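PDB 1KNV: Bse634I restriction endonuclease, which cleaves double-stranded DNA at a specific sequence as a type II restriction enzyme, probably with the help of bound divalent metal ions. Local coordinates for residues B[27-32]-B[76-81]; B[87-92]-B[162-167]; B[98-103]-B[153-158]. All blocks are in the same frame, centred on the assembly; numbering follows the deposited sequence.

Interaction 1 of 3, residues B[27-32]-B[76-81]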
loop_
_atom_site.group_PDB
_atom_site.type_symbol
_atom_site.label_atom_id
_atom_site.label_comp_id
_atom_site.label_asym_id
_atom_site.label_seq_id
_atom_site.Cartn_x
_atom_site.Cartn_y
_atom_site.Cartn_z
ATOM N N PHE B 27 8.957 37.233 31.104
ATOM C CA PHE B 27 8.472 36.496 32.260
ATOM C C PHE B 27 8.254 37.360 33.489
ATOM O O PHE B 27 7.322 37.122 34.256
ATOM C CB PHE B 27 9.427 35.340 32.546
ATOM C CG PHE B 27 9.614 34.423 31.368
ATOM C CD1 PHE B 27 10.883 34.051 30.949
ATOM C CD2 PHE B 27 8.509 33.953 30.655
ATOM C CE1 PHE B 27 11.055 33.222 29.834
ATOM C CE2 PHE B 27 8.669 33.127 29.543
ATOM C CZ PHE B 27 9.943 32.761 29.132
ATOM N N ASN B 28 9.100 38.367 33.684
ATOM C CA ASN B 28 8.929 39.255 34.829
ATOM C C ASN B 28 7.707 40.131 34.586
ATOM O O ASN B 28 7.010 40.516 35.523
ATOM C CB ASN B 28 10.165 40.130 35.047
ATOM C CG ASN B 28 11.411 39.314 35.347
ATOM O OD1 ASN B 28 11.350 38.276 36.015
ATOM N ND2 ASN B 28 12.553 39.790 34.867
ATOM N N ALA B 29 7.447 40.436 33.321
ATOM C CA ALA B 29 6.296 41.250 32.970
ATOM C C ALA B 29 5.041 40.489 33.366
ATOM O O ALA B 29 4.115 41.064 33.942
ATOM C CB ALA B 29 6.282 41.533 31.471
ATOM N N LEU B 30 5.023 39.191 33.065
ATOM C CA LEU B 30 3.876 38.337 33.375
ATOM C C LEU B 30 3.604 38.240 34.865
ATOM O O LEU B 30 2.473 38.422 35.314
ATOM C CB LEU B 30 4.092 36.931 32.815
ATOM C CG LEU B 30 3.920 36.773 31.309
ATOM C CD1 LEU B 30 4.377 35.403 30.895
ATOM C CD2 LEU B 30 2.474 36.978 30.933
ATOM N N ILE B 31 4.646 37.942 35.626
ATOM C CA ILE B 31 4.521 37.808 37.068
ATOM C C ILE B 31 4.052 39.112 37.707
ATOM O O ILE B 31 3.130 39.119 38.523
ATOM C CB ILE B 31 5.861 37.386 37.683
ATOM C CG1 ILE B 31 6.328 36.084 37.034
ATOM C CG2 ILE B 31 5.712 37.205 39.181
ATOM C CD1 ILE B 31 7.655 35.620 37.525
ATOM N N GLU B 32 4.695 40.211 37.319
ATOM C CA GLU B 32 4.364 41.531 37.833
ATOM C C GLU B 32 2.916 41.903 37.566
ATOM O O GLU B 32 2.302 42.597 38.372
ATOM C CB GLU B 32 5.296 42.593 37.217
ATOM C CG GLU B 32 6.639 42.724 37.939
ATOM C CD GLU B 32 7.625 43.588 37.170
ATOM O OE1 GLU B 32 7.167 44.517 36.468
ATOM O OE2 GLU B 32 8.845 43.337 37.279
ATOM N N GLY B 76 4.986 37.043 21.387
ATOM C CA GLY B 76 4.955 35.630 21.041
ATOM C C GLY B 76 5.266 34.797 22.269
ATOM O O GLY B 76 4.575 33.823 22.559
ATOM N N THR B 77 6.308 35.182 23.002
ATOM C CA THR B 77 6.684 34.473 24.217
ATOM C C THR B 77 5.552 34.525 25.232
ATOM O O THR B 77 5.311 33.557 25.958
ATOM C CB THR B 77 7.920 35.082 24.838
ATOM O OG1 THR B 77 9.018 34.940 23.929
ATOM C CG2 THR B 77 8.246 34.394 26.153
ATOM N N TRP B 78 4.858 35.661 25.288
ATOM C CA TRP B 78 3.736 35.811 26.204
ATOM C C TRP B 78 2.591 34.910 25.747
ATOM O O TRP B 78 1.959 34.231 26.558
ATOM C CB TRP B 78 3.251 37.268 26.259
ATOM C CG TRP B 78 4.154 38.191 27.026
ATOM C CD1 TRP B 78 4.932 37.874 28.110
ATOM C CD2 TRP B 78 4.343 39.589 26.795
ATOM N NE1 TRP B 78 5.591 38.989 28.562
ATOM C CE2 TRP B 78 5.247 40.055 27.774
ATOM C CE3 TRP B 78 3.835 40.494 25.853
ATOM C CZ2 TRP B 78 5.652 41.388 27.836
ATOM C CZ3 TRP B 78 4.240 41.817 25.914
ATOM C CH2 TRP B 78 5.140 42.253 26.899
ATOM N N PHE B 79 2.325 34.902 24.446
ATOM C CA PHE B 79 1.255 34.076 23.910
ATOM C C PHE B 79 1.507 32.605 24.215
ATOM O O PHE B 79 0.585 31.866 24.550
ATOM C CB PHE B 79 1.149 34.265 22.406
ATOM C CG PHE B 79 0.058 33.466 21.788
ATOM C CD1 PHE B 79 -1.271 33.756 22.071
ATOM C CD2 PHE B 79 0.352 32.414 20.926
ATOM C CE1 PHE B 79 -2.300 33.013 21.504
ATOM C CE2 PHE B 79 -0.663 31.661 20.352
ATOM C CZ PHE B 79 -1.996 31.963 20.642
ATOM N N GLU B 80 2.764 32.192 24.085
ATOM C CA GLU B 80 3.176 30.820 24.352
ATOM C C GLU B 80 2.891 30.471 25.803
ATOM O O GLU B 80 2.424 29.366 26.108
ATOM C CB GLU B 80 4.675 30.653 24.064
ATOM C CG GLU B 80 5.023 30.429 22.588
ATOM C CD GLU B 80 6.473 30.773 22.251
ATOM O OE1 GLU B 80 7.363 30.479 23.074
ATOM O OE2 GLU B 80 6.731 31.325 21.157
ATOM N N VAL B 81 3.179 31.410 26.702
ATOM C CA VAL B 81 2.934 31.185 28.123
ATOM C C VAL B 81 1.431 31.098 28.375
ATOM O O VAL B 81 0.971 30.250 29.141
ATOM C CB VAL B 81 3.532 32.313 28.997
ATOM C CG1 VAL B 81 3.139 32.109 30.454
ATOM C CG2 VAL B 81 5.043 32.320 28.866
#
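Leu-30 and Trp-78 mark the nearest backbone approach between segments 27-32 and 76-81, whose helix axes come within 10.6 Å and cross at -53°. No hydrogen bond spans the gap; apolar side chains bridge it. Leu-30 does double duty. Its CG lies 3.5 Å from CD1 of Trp-78, while its CD1 meets CG1 of Val-81 tip to tip, also at 3.5 Å. Ala-29 sits further along the same indole, with CB 3.7 Å from CZ2 of Trp-78. The contact joins the short helix 26-33 to the long helix 68-93 in the helical part of this PDDEXK-clan nuclease. Helix 43-60 packs Leu-47, Leu-50 and Val-54 against Trp-78, and Leu-176 of helix 169-176 touches both Phe-27 and Val-81. The indole NE1 is not left to this apolar company: it donates to Pro-26 O, just ahead of segment 27-32. CG2 of Val-81, anti to the carbonyl carbon and beside the backbone N, comes to the edge of the Phe-27 ring near its plane, 3.8 Å from CE2. The side chains of Thr-77 and Phe-27 cross at about a right angle, with CG2 of Thr-77 3.6 Å from CE2 of Phe-27.

Interaction 2 of 3, residues B[87-92]-B[162-167]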
loop_
_atom_site.group_PDB
_atom_site.type_symbol
_atom_site.label_atom_id
_atom_site.label_comp_id
_atom_site.label_asym_id
_atom_site.label_seq_id
_atom_site.Cartn_x
_atom_site.Cartn_y
_atom_site.Cartn_z
ATOM N N SER B 87 -3.914 25.655 28.906
ATOM C CA SER B 87 -3.954 24.203 28.690
ATOM C C SER B 87 -3.761 23.430 29.979
ATOM O O SER B 87 -4.430 22.420 30.210
ATOM C CB SER B 87 -2.880 23.775 27.690
ATOM O OG SER B 87 -3.128 24.350 26.424
ATOM N N TRP B 88 -2.837 23.899 30.812
ATOM C CA TRP B 88 -2.557 23.245 32.085
ATOM C C TRP B 88 -3.804 23.275 32.972
ATOM O O TRP B 88 -4.153 22.264 33.577
ATOM C CB TRP B 88 -1.370 23.925 32.784
ATOM C CG TRP B 88 -1.105 23.442 34.185
ATOM C CD1 TRP B 88 -1.917 23.592 35.277
ATOM C CD2 TRP B 88 0.060 22.758 34.647
ATOM N NE1 TRP B 88 -1.330 23.043 36.390
ATOM C CE2 TRP B 88 -0.118 22.524 36.033
ATOM C CE3 TRP B 88 1.234 22.318 34.029
ATOM C CZ2 TRP B 88 0.844 21.871 36.808
ATOM C CZ3 TRP B 88 2.189 21.669 34.803
ATOM C CH2 TRP B 88 1.987 21.451 36.178
ATOM N N ASN B 89 -4.480 24.422 33.041
ATOM C CA ASN B 89 -5.684 24.523 33.863
ATOM C C ASN B 89 -6.880 23.799 33.231
ATOM O O ASN B 89 -7.802 23.377 33.933
ATOM C CB ASN B 89 -6.042 25.991 34.124
ATOM C CG ASN B 89 -5.066 26.676 35.073
ATOM O OD1 ASN B 89 -4.496 26.043 35.961
ATOM N ND2 ASN B 89 -4.889 27.983 34.901
ATOM N N TYR B 90 -6.862 23.654 31.907
ATOM C CA TYR B 90 -7.933 22.968 31.187
ATOM C C TYR B 90 -8.046 21.499 31.577
ATOM O O TYR B 90 -9.140 21.015 31.867
ATOM C CB TYR B 90 -7.718 23.058 29.670
ATOM C CG TYR B 90 -8.667 22.193 28.851
ATOM C CD1 TYR B 90 -9.881 22.688 28.382
ATOM C CD2 TYR B 90 -8.349 20.872 28.559
ATOM C CE1 TYR B 90 -10.753 21.881 27.642
ATOM C CE2 TYR B 90 -9.212 20.063 27.827
ATOM C CZ TYR B 90 -10.408 20.572 27.372
ATOM O OH TYR B 90 -11.248 19.746 26.661
ATOM N N ARG B 91 -6.929 20.778 31.574
ATOM C CA ARG B 91 -7.011 19.366 31.919
ATOM C C ARG B 91 -7.369 19.198 33.382
ATOM O O ARG B 91 -7.906 18.161 33.785
ATOM C CB ARG B 91 -5.709 18.624 31.601
ATOM C CG ARG B 91 -4.502 19.056 32.381
ATOM C CD ARG B 91 -3.401 17.993 32.294
ATOM N NE ARG B 91 -3.738 16.756 33.011
ATOM C CZ ARG B 91 -3.753 16.628 34.337
ATOM N NH1 ARG B 91 -3.455 17.658 35.118
ATOM N NH2 ARG B 91 -4.053 15.461 34.889
ATOM N N VAL B 92 -7.087 20.224 34.179
ATOM C CA VAL B 92 -7.411 20.157 35.594
ATOM C C VAL B 92 -8.901 20.359 35.800
ATOM O O VAL B 92 -9.552 19.513 36.399
ATOM C CB VAL B 92 -6.652 21.207 36.417
ATOM C CG1 VAL B 92 -7.236 21.279 37.814
ATOM C CG2 VAL B 92 -5.186 20.833 36.502
ATOM N N LEU B 162 -2.641 20.433 40.159
ATOM C CA LEU B 162 -2.816 21.640 40.961
ATOM C C LEU B 162 -2.956 22.781 39.959
ATOM O O LEU B 162 -2.056 23.018 39.143
ATOM C CB LEU B 162 -1.597 21.887 41.849
ATOM C CG LEU B 162 -1.248 20.785 42.851
ATOM C CD1 LEU B 162 0.089 21.125 43.497
ATOM C CD2 LEU B 162 -2.357 20.634 43.904
ATOM N N PRO B 163 -4.092 23.497 39.994
ATOM C CA PRO B 163 -4.226 24.588 39.027
ATOM C C PRO B 163 -3.280 25.760 39.264
ATOM O O PRO B 163 -2.629 25.856 40.304
ATOM C CB PRO B 163 -5.713 24.962 39.111
ATOM C CG PRO B 163 -6.120 24.577 40.493
ATOM C CD PRO B 163 -5.321 23.314 40.791
ATOM N N ILE B 164 -3.175 26.626 38.265
ATOM C CA ILE B 164 -2.325 27.805 38.355
ATOM C C ILE B 164 -3.264 29.005 38.471
ATOM O O ILE B 164 -3.983 29.344 37.530
ATOM C CB ILE B 164 -1.419 27.932 37.104
ATOM C CG1 ILE B 164 -0.403 26.785 37.088
ATOM C CG2 ILE B 164 -0.705 29.273 37.091
ATOM C CD1 ILE B 164 0.401 26.684 35.801
ATOM N N ASN B 165 -3.257 29.632 39.639
ATOM C CA ASN B 165 -4.121 30.771 39.914
ATOM C C ASN B 165 -3.444 32.110 39.753
ATOM O O ASN B 165 -4.098 33.149 39.790
ATOM C CB ASN B 165 -4.656 30.654 41.327
ATOM C CG ASN B 165 -5.474 29.414 41.516
ATOM O OD1 ASN B 165 -5.605 28.903 42.628
ATOM N ND2 ASN B 165 -6.046 28.916 40.423
ATOM N N LYS B 166 -2.128 32.083 39.595
ATOM C CA LYS B 166 -1.352 33.296 39.420
ATOM C C LYS B 166 -0.009 32.894 38.856
ATOM O O LYS B 166 0.476 31.796 39.123
ATOM C CB LYS B 166 -1.205 34.024 40.760
ATOM C CG LYS B 166 -0.828 33.123 41.929
ATOM C CD LYS B 166 0.678 32.929 42.040
ATOM C CE LYS B 166 1.378 34.204 42.526
ATOM N NZ LYS B 166 1.035 34.551 43.937
ATOM N N LEU B 167 0.588 33.780 38.068
ATOM C CA LEU B 167 1.867 33.491 37.437
ATOM C C LEU B 167 3.079 33.768 38.310
ATOM O O LEU B 167 3.179 34.815 38.958
ATOM C CB LEU B 167 1.984 34.276 36.131
ATOM C CG LEU B 167 0.837 34.063 35.143
ATOM C CD1 LEU B 167 1.150 34.794 33.854
ATOM C CD2 LEU B 167 0.632 32.568 34.890
#
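Asn-89 OD1 accepts the backbone N-H of Ile-164 at 2.7 Å, nearly straight at 174°, in the carbonyl plane and on a lone pair. The same amide gives back a bond: ND2 of Asn-89 donates to Ile-164 O at 3.1 Å, so one side chain reads both the N-H and the C=O of a single residue, much as a neighbouring strand would. This bidentate side-chain-to-backbone pairing ties the irregular loop after strand 147-151 to the C-terminal end of helix 68-93. One residue back, CG of Trp-88 stands anti to the backbone N (chi1 173°), which carries the indole out to the loop. NE1 of Trp-88 donates to Leu-162 O at 2.8 Å; the acceptor lies in the indole plane, though the donor is tilted out of the plane of the carbonyl. Over one face of the ring stands the CD1 methyl of Ile-164, 3.9 Å from the centroid of the five-membered ring of Trp-88 and only 8° off its normal, a CH-pi contact. An alanine in place of Trp-88 would probably leave Leu-162 O without this donor and take away both the face on which Ile-164 CD1 rests and the surface that Val-174 of helix 169-176 touches. A helical turn on, Val-92 crosses Pro-163 at about a right angle, its CG1 4.1 Å from the proline CD.

Interaction 3 of 3, residues B[98-103]-B[153-158]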
loop_
_atom_site.group_PDB
_atom_site.type_symbol
_atom_site.label_atom_id
_atom_site.label_comp_id
_atom_site.label_asym_id
_atom_site.label_seq_id
_atom_site.Cartn_x
_atom_site.Cartn_y
_atom_site.Cartn_z
ATOM N N ASP B 98 -6.004 11.409 32.319
ATOM C CA ASP B 98 -5.150 10.597 31.457
ATOM C C ASP B 98 -4.510 11.401 30.346
ATOM O O ASP B 98 -3.742 10.862 29.563
ATOM C CB ASP B 98 -5.944 9.466 30.828
ATOM C CG ASP B 98 -6.699 8.659 31.847
ATOM O OD1 ASP B 98 -6.110 8.314 32.900
ATOM O OD2 ASP B 98 -7.886 8.364 31.588
ATOM N N TYR B 99 -4.827 12.691 30.291
ATOM C CA TYR B 99 -4.316 13.574 29.250
ATOM C C TYR B 99 -3.267 14.589 29.689
ATOM O O TYR B 99 -3.243 15.043 30.829
ATOM C CB TYR B 99 -5.479 14.339 28.616
ATOM C CG TYR B 99 -6.390 13.501 27.757
ATOM C CD1 TYR B 99 -6.222 13.449 26.375
ATOM C CD2 TYR B 99 -7.421 12.756 28.326
ATOM C CE1 TYR B 99 -7.061 12.680 25.579
ATOM C CE2 TYR B 99 -8.265 11.984 27.541
ATOM C CZ TYR B 99 -8.080 11.952 26.170
ATOM O OH TYR B 99 -8.920 11.206 25.387
ATOM N N LEU B 100 -2.399 14.929 28.748
ATOM C CA LEU B 100 -1.365 15.928 28.941
ATOM C C LEU B 100 -1.438 16.786 27.693
ATOM O O LEU B 100 -1.405 16.276 26.573
ATOM C CB LEU B 100 0.038 15.304 29.045
ATOM C CG LEU B 100 0.466 14.598 30.340
ATOM C CD1 LEU B 100 1.957 14.234 30.276
ATOM C CD2 LEU B 100 0.203 15.514 31.528
ATOM N N ILE B 101 -1.584 18.088 27.897
ATOM C CA ILE B 101 -1.634 19.048 26.803
ATOM C C ILE B 101 -0.358 19.864 27.021
ATOM O O ILE B 101 -0.308 20.745 27.872
ATOM C CB ILE B 101 -2.897 19.910 26.913
ATOM C CG1 ILE B 101 -4.116 18.991 26.932
ATOM C CG2 ILE B 101 -2.976 20.875 25.758
ATOM C CD1 ILE B 101 -5.367 19.644 27.387
ATOM N N ILE B 102 0.674 19.542 26.250
ATOM C CA ILE B 102 1.981 20.170 26.390
ATOM C C ILE B 102 2.376 21.235 25.382
ATOM O O ILE B 102 2.235 21.056 24.174
ATOM C CB ILE B 102 3.076 19.099 26.357
ATOM C CG1 ILE B 102 2.773 18.033 27.407
ATOM C CG2 ILE B 102 4.434 19.738 26.569
ATOM C CD1 ILE B 102 3.659 16.814 27.295
ATOM N N LYS B 103 2.912 22.337 25.895
ATOM C CA LYS B 103 3.360 23.431 25.051
ATOM C C LYS B 103 4.772 23.093 24.585
ATOM O O LYS B 103 5.689 23.015 25.390
ATOM C CB LYS B 103 3.366 24.735 25.844
ATOM C CG LYS B 103 3.002 25.939 25.004
ATOM C CD LYS B 103 4.007 26.131 23.920
ATOM C CE LYS B 103 3.478 26.983 22.797
ATOM N NZ LYS B 103 4.518 27.010 21.738
ATOM N N LYS B 153 -2.162 7.465 30.763
ATOM C CA LYS B 153 -2.328 7.593 32.201
ATOM C C LYS B 153 -1.059 7.550 33.040
ATOM O O LYS B 153 -0.890 8.361 33.945
ATOM C CB LYS B 153 -3.300 6.531 32.720
ATOM C CG LYS B 153 -3.658 6.735 34.185
ATOM C CD LYS B 153 -4.731 5.774 34.660
ATOM C CE LYS B 153 -5.018 6.000 36.140
ATOM N NZ LYS B 153 -6.041 5.060 36.690
ATOM N N ASP B 154 -0.164 6.618 32.743
ATOM C CA ASP B 154 1.053 6.483 33.523
ATOM C C ASP B 154 2.011 7.670 33.459
ATOM O O ASP B 154 3.035 7.671 34.138
ATOM C CB ASP B 154 1.785 5.193 33.132
ATOM C CG ASP B 154 2.505 5.302 31.805
ATOM O OD1 ASP B 154 2.427 6.365 31.157
ATOM O OD2 ASP B 154 3.158 4.320 31.402
ATOM N N LEU B 155 1.694 8.680 32.655
ATOM C CA LEU B 155 2.557 9.859 32.545
ATOM C C LEU B 155 2.132 10.966 33.507
ATOM O O LEU B 155 2.849 11.955 33.686
ATOM C CB LEU B 155 2.513 10.425 31.120
ATOM C CG LEU B 155 3.078 9.580 29.989
ATOM C CD1 LEU B 155 2.939 10.339 28.683
ATOM C CD2 LEU B 155 4.527 9.273 30.259
ATOM N N ILE B 156 0.963 10.791 34.118
ATOM C CA ILE B 156 0.392 11.783 35.020
ATOM C C ILE B 156 0.935 11.807 36.448
ATOM O O ILE B 156 0.876 10.810 37.163
ATOM C CB ILE B 156 -1.137 11.616 35.071
ATOM C CG1 ILE B 156 -1.693 11.548 33.641
ATOM C CG2 ILE B 156 -1.773 12.765 35.861
ATOM C CD1 ILE B 156 -1.405 12.754 32.798
ATOM N N LYS B 157 1.467 12.962 36.845
ATOM C CA LYS B 157 1.996 13.160 38.188
ATOM C C LYS B 157 0.986 14.026 38.938
ATOM O O LYS B 157 0.357 14.910 38.344
ATOM C CB LYS B 157 3.351 13.868 38.130
ATOM C CG LYS B 157 4.383 13.120 37.303
ATOM C CD LYS B 157 5.817 13.529 37.627
ATOM C CE LYS B 157 6.094 14.986 37.301
ATOM N NZ LYS B 157 7.503 15.378 37.639
ATOM N N SER B 158 0.821 13.770 40.233
ATOM C CA SER B 158 -0.125 14.527 41.052
ATOM C C SER B 158 0.086 16.044 40.990
ATOM O O SER B 158 -0.877 16.808 41.102
ATOM C CB SER B 158 -0.052 14.068 42.513
ATOM O OG SER B 158 1.123 14.549 43.152
#
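Lys-153 lays its aliphatic chain against the carboxylate of Asp-98, and one oxygen, OD1, meets it carbon by carbon. CB of Lys-153 starts 3.3 Å from Asp-98 OD1. Next, CG stands anti to the backbone N (chi1 -172°) and is the nearest of the chain, 3.2 Å from Asp-98 OD1. CD follows at 3.4 Å from that oxygen, and by CE of Lys-153 the distance to Asp-98 OD1 has grown to 4.1 Å. The chain is extended beyond CG, so the ammonium group is carried past the acid: NZ of Lys-153 ends 5.0 Å from Asp-98 OD1, with no direct contact between the charged atoms.

Both residues sit where strand 99-103 begins and its antiparallel neighbour 147-151 ends, at one edge of the five-stranded mixed sheet within this chain; the backbones of Asp-98 and Gln-152 still bond to each other. From there the chain makes a short 3-10 turn, 153-155, and brings Leu-155 and Ile-156 over Leu-100. CD1 of Ile-156 packs 3.4 Å from CD2 of Leu-100, tighter than usual for two methyl carbons, as the two side chains slide past each other in opposite directions. The same methyl, CD1 of Ile-156, touches Tyr-99 O at 3.5 Å, an oxygen that also accepts from Arg-91 NE. Leu-155 crosses Leu-100 at about a right angle, its CB 3.9 Å from CD1 of the other leucine.

Asp-98 OD1 is thus buried by methylene groups and has no hydrogen-bond partner in the model. Any attraction to the lysine charge would act at a distance and probably offsets part of the cost of losing solvent, while the firm packing comes from the leucine and isoleucine carbons.

In the fold
Interactions 1 and 2 both use helix 68-93, several turns apart, and interaction 3 takes up the strand that follows it in the chain. Interaction 1 is a buried, apolar helix pair without a hydrogen bond across it; the other two are partly buried and tie parts of the long loop between strand 147-151 and helix 169-176 to the fold. Interaction 2 does this mainly with hydrogen bonds to backbone, with an indole face and a valine beside them, whereas interaction 3 uses packing and a charged pair not in contact. Interaction 3 is nested in the chain loop that interaction 2 closes, and Arg-91 connects the two. Leu-167 packs on Leu-30 and Ile-31, connecting interactions 1 and 2.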